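Local coordinates for monomethylamine methyltransferase MtmB1 (Methanosarcina barkeri, PDB 1TV2), which transfers the methyl group of monomethylamine to the corrinoid cofactor of its partner protein MtmC, a step in methanogenesis from methylamine, at residues A[122-127]-A[362-367]; A[225-230]-A[253-258]; A[332-337]-A[351-356]. All coordinates share one frame; numbering follows the deposited sequence.

Interaction 1. Residues A[122-127]-A[362-367]; sequences AKPIVQ and EILSGV. With BG5 (5-hydroxyamino-3-methyl-pyrrolidine-2-carboxylic acid), chain B.
A parallel strand pair of the TIM-type barrel is formed where Ile125, Val126 and Gln127 lie beside Ile363, Leu364 and Ser365. Its ladder alternates between the strands: Ile125 N donates to Glu362 O (2.8 Å), Leu364 N to Ile125 O, Gln127 N to Leu364 O (2.7 Å) and Gly366 N to Gln127 O. The CA hydrogens of Ile363 and Ser365 add weaker contacts to the carbonyls of Ile125 and Gln127.

Ile125, Gln127, Ile363 and Ser365 line the inner face, the side toward Trp293 and Leu295, with the polar pair at the BG5 end. Ile363 CG2 packs against Gln127 CB at 3.9 Å. With OG turned opposite the backbone N (chi1 -163°), Ser365 lies between two acceptors, Gln127 OE1 at 2.9 Å from OG and BG5 O1 at 2.6 Å from OG; the geometry leaves open which takes its one proton. The extended Gln127 side chain brings its amide to this spot, and NE2 bonds to Thr155 OG1. On the reverse face Leu364 meets the ring of Pro124, CD1 to CG 3.8 Å, and packs with Val126 on Met386 of helix 380-393.

BG5 is also hydrogen-bonded to Glu205 and Lys202; its methylated pyrrolidine ring beside Lys202 is consistent with the end of a pyrrolysine side chain. Joining an early strand to a late one is the ring closure typical of a TIM barrel.

Interaction 2. Residues A[225-230]-A[253-258]; sequences TDSHEV and SDIIMD. With BG5 (5-hydroxyamino-3-methyl-pyrrolidine-2-carboxylic acid), chain B.
His228 and Asp254 make the closest side-chain contact here, a stack of two flat groups. The imidazole and carboxylate planes are 9° apart, with Asp254 CG 3.2 Å above the ring plane near its rim and Asp254 CB 3.5 Å from the ring centroid, a CH-pi contact. The carboxylate oxygens lie over the face, badly angled for bonds to the ring nitrogens; NE2 bonds instead to Thr223 O, which fixes the ring's rotation. With alanine in place of His228, the Asp254 carboxylate would probably lose the flat group it rests on and Thr223 O its ring donor.

Backbone bonds tie the parallel strands: His228 N to Ile255 O (2.9 Å), Met257 N to His228 O (2.7 Å) and Val230 N to Met257 O.

Apolar contacts divide by face. Val230 CG1 approaches Ile256 CG2 at 4.3 Å. On the other face Met257, bent at its last torsion (chi3 78°), brings CE to 3.6 Å from Glu229 CB, and both approach BG5, whose O2 lies 3.1 Å from Glu229 CB.

Strand 227-231 is flanked by strand 201-203, and strand 255-259 by strand 293-300, whose Trp293 and Leu295 pack on Met257. Behind the His228 face runs helix 240-251, where Tyr249 meets the His228 ring edge-to-face and Ile246 packs on Val230.

Interaction 3. Residues A[332-337]-A[351-356]; sequences NQYYPC and AQSITD. With BG5 (5-hydroxyamino-3-methyl-pyrrolidine-2-carboxylic acid), chain B.
Tyr334 and Gln352 lie flat against each other where strand 330-333 runs out into a loop beside helix 343-359. The ring and the amide are 7° from parallel, with Gln352 NE2 3.4 Å above the ring plane and displaced toward its rim; Gln352 CG adds a CH-pi contact over the same face. Gln352 reaches across because CG is opposite the backbone N (chi1 -165°) and the chain stays extended beyond it. Its NE2 then gives a nearly straight bond to Gln333 O (2.8 Å, 174°), entering from above that carbonyl's plane. OE1 is taken by Thr306 OG1, so both ends of the amide are held and its flip is fixed.

Asp356, one helical turn on, faces Asn332 and the hydroxyl of Tyr334. Asn332 ND2 donates in its own amide plane to the syn lone pair of Asp356 OD1, 2.8 Å away and also almost straight. OD2 lies 2.7 Å from Tyr334 OH and takes a weak bond from Gln352 NE2. The two amide nitrogens, Asn332 ND2 and Gln352 NE2, are donors brought within 3.1 Å of each other; the shared carboxylate probably makes that closeness tolerable, and these donors would help to stabilise its charge in the buried setting. Tyr334 also sets its ring edge against Ser353, OH to CA 3.1 Å.

Gln333 and Tyr335 point the opposite way. Gln333 OE1 lies at the Tyr335 ring edge and 3.4 Å from BG5 C2, while NE2 bonds to Glu259.

The contact lies within the beta-alpha-beta unit of strand 330-333, helix 343-359 and strand 363-366. Helix 309-325 packs on Asn332 and Gln352 through Ala315 and Leu312, and helix 380-393 meets Ser353.

In the fold
All three contacts are buried in one barrel, and all reach BG5. Interactions 1 and 2 are parallel strand pairs, their centres 16 Å apart, that share no strand; interaction 3 instead seats a helix against a strand end and the loop that follows it. Interactions 1 and 3 touch directly: strands 363-366 and 330-333 are sheet neighbours, with Ser365 N 3.0 Å from Asn332 O, and Leu364 packs on Asp356. Interaction 2 touches neither, its nearest atoms about 5 Å from interaction 1 and about 7 Å from interaction 3, and its Ser253 end meets a neighbouring subunit. Backbone ladders dominate the strand pairs, whereas side-chain amides, a carboxylate and a tyrosine carry the strand-to-helix layer.

Interaction 1. Residues A[122-127]-A[362-367]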
# COMPACT_ATOMS: atom_id res chain seq x y z
N ALA A 122 -19.66 9.45 -28.66
CA ALA A 122 -19.11 9.51 -27.31
C ALA A 122 -18.52 10.89 -27.01
O ALA A 122 -17.92 11.53 -27.87
CB ALA A 122 -18.03 8.44 -27.13
N LYS A 123 -18.71 11.34 -25.77
CA LYS A 123 -18.21 12.64 -25.34
C LYS A 123 -16.74 12.54 -24.93
O LYS A 123 -16.32 11.55 -24.32
CB LYS A 123 -19.03 13.14 -24.15
CG LYS A 123 -18.64 14.50 -23.62
CD LYS A 123 -19.44 14.82 -22.36
CE LYS A 123 -19.21 16.25 -21.87
NZ LYS A 123 -19.88 16.46 -20.55
N PRO A 124 -15.94 13.55 -25.27
CA PRO A 124 -14.53 13.49 -24.88
C PRO A 124 -14.39 13.73 -23.38
O PRO A 124 -15.34 14.15 -22.72
CB PRO A 124 -13.89 14.60 -25.71
CG PRO A 124 -15.00 15.59 -25.86
CD PRO A 124 -16.19 14.70 -26.16
N ILE A 125 -13.21 13.44 -22.86
CA ILE A 125 -12.93 13.67 -21.45
C ILE A 125 -12.77 15.18 -21.28
O ILE A 125 -12.09 15.83 -22.08
CB ILE A 125 -11.63 12.96 -21.02
CG1 ILE A 125 -11.80 11.44 -21.13
CG2 ILE A 125 -11.25 13.37 -19.60
CD1 ILE A 125 -12.88 10.87 -20.24
N VAL A 126 -13.39 15.73 -20.25
CA VAL A 126 -13.30 17.16 -19.98
C VAL A 126 -12.29 17.40 -18.86
O VAL A 126 -12.54 17.10 -17.70
CB VAL A 126 -14.67 17.74 -19.55
CG1 VAL A 126 -14.52 19.21 -19.19
CG2 VAL A 126 -15.67 17.58 -20.69
N GLN A 127 -11.13 17.93 -19.24
CA GLN A 127 -10.07 18.22 -18.28
C GLN A 127 -10.11 19.71 -17.99
O GLN A 127 -9.65 20.52 -18.80
CB GLN A 127 -8.71 17.83 -18.87
CG GLN A 127 -7.54 18.06 -17.94
CD GLN A 127 -6.33 17.24 -18.35
OE1 GLN A 127 -5.54 17.65 -19.20
NE2 GLN A 127 -6.20 16.06 -17.76
N GLU A 362 -9.75 13.13 -27.79
CA GLU A 362 -10.18 12.31 -26.67
C GLU A 362 -10.26 13.14 -25.39
O GLU A 362 -11.05 12.84 -24.50
CB GLU A 362 -9.20 11.15 -26.44
CG GLU A 362 -9.33 9.97 -27.40
CD GLU A 362 -8.75 10.24 -28.77
OE1 GLU A 362 -7.75 11.00 -28.86
OE2 GLU A 362 -9.27 9.68 -29.76
N ILE A 363 -9.44 14.19 -25.31
CA ILE A 363 -9.40 15.06 -24.13
C ILE A 363 -9.43 16.55 -24.45
O ILE A 363 -8.69 17.02 -25.32
CB ILE A 363 -8.13 14.78 -23.29
CG1 ILE A 363 -8.12 13.32 -22.82
CG2 ILE A 363 -8.06 15.73 -22.10
CD1 ILE A 363 -6.81 12.90 -22.16
N LEU A 364 -10.27 17.30 -23.73
CA LEU A 364 -10.34 18.75 -23.90
C LEU A 364 -9.73 19.32 -22.62
O LEU A 364 -10.23 19.07 -21.52
CB LEU A 364 -11.80 19.21 -24.03
CG LEU A 364 -12.68 18.46 -25.03
CD1 LEU A 364 -14.03 19.16 -25.13
CD2 LEU A 364 -12.01 18.40 -26.39
N SER A 365 -8.64 20.07 -22.76
CA SER A 365 -7.96 20.63 -21.60
C SER A 365 -8.03 22.17 -21.58
O SER A 365 -7.32 22.84 -22.34
CB SER A 365 -6.49 20.16 -21.61
OG SER A 365 -5.87 20.32 -20.35
N GLY A 366 -8.89 22.71 -20.72
CA GLY A 366 -9.05 24.15 -20.63
C GLY A 366 -9.64 24.60 -19.29
O GLY A 366 -9.94 23.75 -18.45
N VAL A 367 -9.85 25.90 -19.10
CA VAL A 367 -9.60 26.93 -20.11
C VAL A 367 -8.63 28.01 -19.63
O VAL A 367 -8.83 28.62 -18.58
CB VAL A 367 -10.92 27.62 -20.51
CG1 VAL A 367 -10.67 28.69 -21.57
CG2 VAL A 367 -11.92 26.57 -21.02
C1 BG5 B . -2.38 21.59 -20.39
C2 BG5 B . -1.54 22.77 -20.87
C3 BG5 B . -1.50 23.89 -19.84
C4 BG5 B . -0.16 23.75 -19.12
C5 BG5 B . 0.79 23.05 -20.09
C6 BG5 B . -1.60 25.11 -20.58
N1 BG5 B . -0.08 22.40 -21.15
O1 BG5 B . -3.58 21.56 -20.65
N2 BG5 B . 1.51 22.02 -19.40
O2 BG5 B . 1.10 20.64 -19.21

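Interaction 2. Residues A[225-230]-A[253-258]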
# COMPACT_ATOMS: atom_id res chain seq x y z
N THR A 225 -1.26 7.63 -12.07
CA THR A 225 -2.58 7.79 -12.68
C THR A 225 -2.89 9.23 -13.10
O THR A 225 -4.03 9.55 -13.47
CB THR A 225 -3.70 7.30 -11.73
OG1 THR A 225 -3.53 7.91 -10.44
CG2 THR A 225 -3.65 5.78 -11.58
N ASP A 226 -1.88 10.10 -13.05
CA ASP A 226 -2.04 11.49 -13.46
C ASP A 226 -1.26 11.67 -14.77
O ASP A 226 -0.31 10.92 -15.03
CB ASP A 226 -1.46 12.45 -12.42
CG ASP A 226 -2.15 12.36 -11.08
OD1 ASP A 226 -3.40 12.44 -11.04
OD2 ASP A 226 -1.45 12.22 -10.05
N SER A 227 -1.64 12.65 -15.58
CA SER A 227 -0.93 12.91 -16.84
C SER A 227 0.30 13.75 -16.54
O SER A 227 0.20 14.80 -15.92
CB SER A 227 -1.82 13.65 -17.84
OG SER A 227 -2.90 12.84 -18.28
N HIS A 228 1.46 13.28 -16.99
CA HIS A 228 2.73 13.98 -16.76
C HIS A 228 3.17 14.71 -18.02
O HIS A 228 3.40 14.10 -19.07
CB HIS A 228 3.79 12.98 -16.31
CG HIS A 228 3.46 12.31 -15.02
ND1 HIS A 228 4.24 12.45 -13.89
CD2 HIS A 228 2.39 11.57 -14.65
CE1 HIS A 228 3.66 11.82 -12.88
NE2 HIS A 228 2.54 11.28 -13.31
N GLU A 229 3.30 16.03 -17.90
CA GLU A 229 3.64 16.86 -19.04
C GLU A 229 5.10 17.02 -19.41
O GLU A 229 5.98 17.11 -18.56
CB GLU A 229 3.04 18.27 -18.86
CG GLU A 229 3.74 19.16 -17.81
CD GLU A 229 4.99 19.87 -18.34
OE1 GLU A 229 5.00 20.25 -19.53
OE2 GLU A 229 5.96 20.06 -17.56
N VAL A 230 5.33 17.05 -20.72
CA VAL A 230 6.65 17.29 -21.30
C VAL A 230 6.31 18.08 -22.56
O VAL A 230 5.39 17.71 -23.30
CB VAL A 230 7.40 15.98 -21.63
CG1 VAL A 230 6.67 15.18 -22.70
CG2 VAL A 230 8.82 16.32 -22.10
N SER A 253 6.70 4.58 -14.45
CA SER A 253 5.47 4.03 -15.04
C SER A 253 4.34 5.06 -15.04
O SER A 253 3.17 4.72 -14.83
CB SER A 253 5.04 2.77 -14.27
OG SER A 253 4.22 1.91 -15.06
N ASP A 254 4.69 6.33 -15.28
CA ASP A 254 3.72 7.43 -15.31
C ASP A 254 3.06 7.59 -16.68
O ASP A 254 3.68 7.37 -17.71
CB ASP A 254 4.40 8.77 -15.01
CG ASP A 254 4.85 8.91 -13.57
OD1 ASP A 254 4.19 8.35 -12.68
OD2 ASP A 254 5.87 9.61 -13.35
N ILE A 255 1.79 8.01 -16.67
CA ILE A 255 1.07 8.28 -17.91
C ILE A 255 1.76 9.55 -18.42
O ILE A 255 1.87 10.54 -17.70
CB ILE A 255 -0.42 8.59 -17.64
CG1 ILE A 255 -1.13 7.33 -17.14
CG2 ILE A 255 -1.07 9.13 -18.90
CD1 ILE A 255 -1.09 6.18 -18.10
N ILE A 256 2.21 9.51 -19.67
CA ILE A 256 2.92 10.65 -20.25
C ILE A 256 2.12 11.46 -21.27
O ILE A 256 1.58 10.91 -22.23
CB ILE A 256 4.23 10.18 -20.94
CG1 ILE A 256 5.18 9.59 -19.90
CG2 ILE A 256 4.88 11.35 -21.70
CD1 ILE A 256 6.44 8.98 -20.48
N MET A 257 2.05 12.77 -21.04
CA MET A 257 1.36 13.64 -21.97
C MET A 257 2.39 14.54 -22.64
O MET A 257 2.96 15.42 -22.00
CB MET A 257 0.33 14.54 -21.27
CG MET A 257 -0.37 15.47 -22.25
SD MET A 257 -1.07 16.96 -21.51
CE MET A 257 0.42 17.94 -21.32
N ASP A 258 2.64 14.29 -23.92
CA ASP A 258 3.58 15.10 -24.68
C ASP A 258 2.75 16.22 -25.29
O ASP A 258 1.66 15.98 -25.81
CB ASP A 258 4.20 14.25 -25.80
CG ASP A 258 4.94 15.08 -26.83
OD1 ASP A 258 6.18 15.15 -26.78
OD2 ASP A 258 4.25 15.67 -27.70
C1 BG5 B . -2.38 21.59 -20.39
C2 BG5 B . -1.54 22.77 -20.87
C3 BG5 B . -1.50 23.89 -19.84
C4 BG5 B . -0.16 23.75 -19.12
C5 BG5 B . 0.79 23.05 -20.09
C6 BG5 B . -1.60 25.11 -20.58
N1 BG5 B . -0.08 22.40 -21.15
O1 BG5 B . -3.58 21.56 -20.65
N2 BG5 B . 1.51 22.02 -19.40
O2 BG5 B . 1.10 20.64 -19.21

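Interaction 3. Residues A[332-337]-A[351-356]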
# COMPACT_ATOMS: atom_id res chain seq x y z
N ASN A 332 -6.51 18.75 -26.88
CA ASN A 332 -6.18 20.09 -27.34
C ASN A 332 -6.38 21.04 -26.16
O ASN A 332 -7.27 20.82 -25.32
CB ASN A 332 -7.08 20.48 -28.52
CG ASN A 332 -6.54 21.67 -29.31
OD1 ASN A 332 -5.40 22.10 -29.11
ND2 ASN A 332 -7.35 22.21 -30.21
N GLN A 333 -5.55 22.08 -26.07
CA GLN A 333 -5.63 23.05 -24.98
C GLN A 333 -6.29 24.36 -25.42
O GLN A 333 -6.15 24.79 -26.57
CB GLN A 333 -4.23 23.31 -24.40
CG GLN A 333 -3.21 23.80 -25.40
CD GLN A 333 -1.79 23.64 -24.90
OE1 GLN A 333 -1.39 24.26 -23.92
NE2 GLN A 333 -1.02 22.79 -25.57
N TYR A 334 -6.99 24.99 -24.48
CA TYR A 334 -7.76 26.20 -24.74
C TYR A 334 -7.17 27.54 -24.29
O TYR A 334 -6.98 27.77 -23.09
CB TYR A 334 -9.15 26.03 -24.12
CG TYR A 334 -9.98 24.93 -24.75
CD1 TYR A 334 -9.48 23.62 -24.84
CD2 TYR A 334 -11.23 25.20 -25.31
CE1 TYR A 334 -10.21 22.62 -25.48
CE2 TYR A 334 -11.97 24.20 -25.95
CZ TYR A 334 -11.45 22.92 -26.04
OH TYR A 334 -12.15 21.95 -26.72
N TYR A 335 -6.93 28.42 -25.25
CA TYR A 335 -6.40 29.75 -24.99
C TYR A 335 -7.22 30.84 -25.67
O TYR A 335 -6.90 31.26 -26.78
CB TYR A 335 -4.95 29.87 -25.46
CG TYR A 335 -3.93 29.32 -24.50
CD1 TYR A 335 -3.63 27.95 -24.48
CD2 TYR A 335 -3.26 30.16 -23.62
CE1 TYR A 335 -2.67 27.45 -23.59
CE2 TYR A 335 -2.31 29.67 -22.74
CZ TYR A 335 -2.02 28.31 -22.73
OH TYR A 335 -1.06 27.83 -21.87
N PRO A 336 -8.30 31.31 -25.02
CA PRO A 336 -9.14 32.36 -25.59
C PRO A 336 -8.48 33.72 -25.35
O PRO A 336 -7.63 33.85 -24.47
CB PRO A 336 -10.45 32.25 -24.79
CG PRO A 336 -10.39 30.87 -24.18
CD PRO A 336 -8.94 30.71 -23.84
N CYS A 337 -8.88 34.73 -26.12
CA CYS A 337 -8.34 36.07 -25.96
C CYS A 337 -9.02 36.76 -24.78
O CYS A 337 -8.36 37.35 -23.92
CB CYS A 337 -8.57 36.91 -27.22
SG CYS A 337 -7.74 36.33 -28.71
N ALA A 351 -16.30 27.51 -29.56
CA ALA A 351 -15.90 27.22 -30.93
C ALA A 351 -14.84 26.11 -30.95
O ALA A 351 -14.89 25.21 -31.79
CB ALA A 351 -15.35 28.48 -31.60
N GLN A 352 -13.89 26.18 -30.02
CA GLN A 352 -12.84 25.17 -29.97
C GLN A 352 -13.40 23.83 -29.49
O GLN A 352 -13.01 22.78 -29.98
CB GLN A 352 -11.70 25.61 -29.05
CG GLN A 352 -10.44 24.77 -29.27
CD GLN A 352 -9.25 25.23 -28.46
OE1 GLN A 352 -9.09 26.42 -28.19
NE2 GLN A 352 -8.39 24.28 -28.09
N SER A 353 -14.32 23.87 -28.52
CA SER A 353 -14.92 22.64 -28.01
C SER A 353 -15.65 21.92 -29.15
O SER A 353 -15.56 20.70 -29.28
CB SER A 353 -15.90 22.95 -26.88
OG SER A 353 -16.52 21.76 -26.41
N ILE A 354 -16.37 22.69 -29.97
CA ILE A 354 -17.09 22.12 -31.09
C ILE A 354 -16.08 21.47 -32.05
O ILE A 354 -16.23 20.32 -32.46
CB ILE A 354 -17.88 23.20 -31.86
CG1 ILE A 354 -19.01 23.74 -30.98
CG2 ILE A 354 -18.44 22.63 -33.16
CD1 ILE A 354 -19.71 24.97 -31.56
N THR A 355 -15.03 22.22 -32.38
CA THR A 355 -14.00 21.74 -33.29
C THR A 355 -13.31 20.49 -32.76
O THR A 355 -13.20 19.48 -33.46
CB THR A 355 -12.92 22.82 -33.53
OG1 THR A 355 -13.54 24.00 -34.05
CG2 THR A 355 -11.87 22.32 -34.53
N ASP A 356 -12.85 20.55 -31.51
CA ASP A 356 -12.16 19.42 -30.90
C ASP A 356 -13.02 18.17 -30.78
O ASP A 356 -12.58 17.06 -31.08
CB ASP A 356 -11.63 19.80 -29.50
CG ASP A 356 -10.49 20.79 -29.56
OD1 ASP A 356 -9.81 20.85 -30.61
OD2 ASP A 356 -10.27 21.50 -28.55
C1 BG5 B . -2.38 21.59 -20.39
C2 BG5 B . -1.54 22.77 -20.87
C3 BG5 B . -1.50 23.89 -19.84
C4 BG5 B . -0.16 23.75 -19.12
C5 BG5 B . 0.79 23.05 -20.09
C6 BG5 B . -1.60 25.11 -20.58
N1 BG5 B . -0.08 22.40 -21.15
O1 BG5 B . -3.58 21.56 -20.65
N2 BG5 B . 1.51 22.02 -19.40
O2 BG5 B . 1.10 20.64 -19.21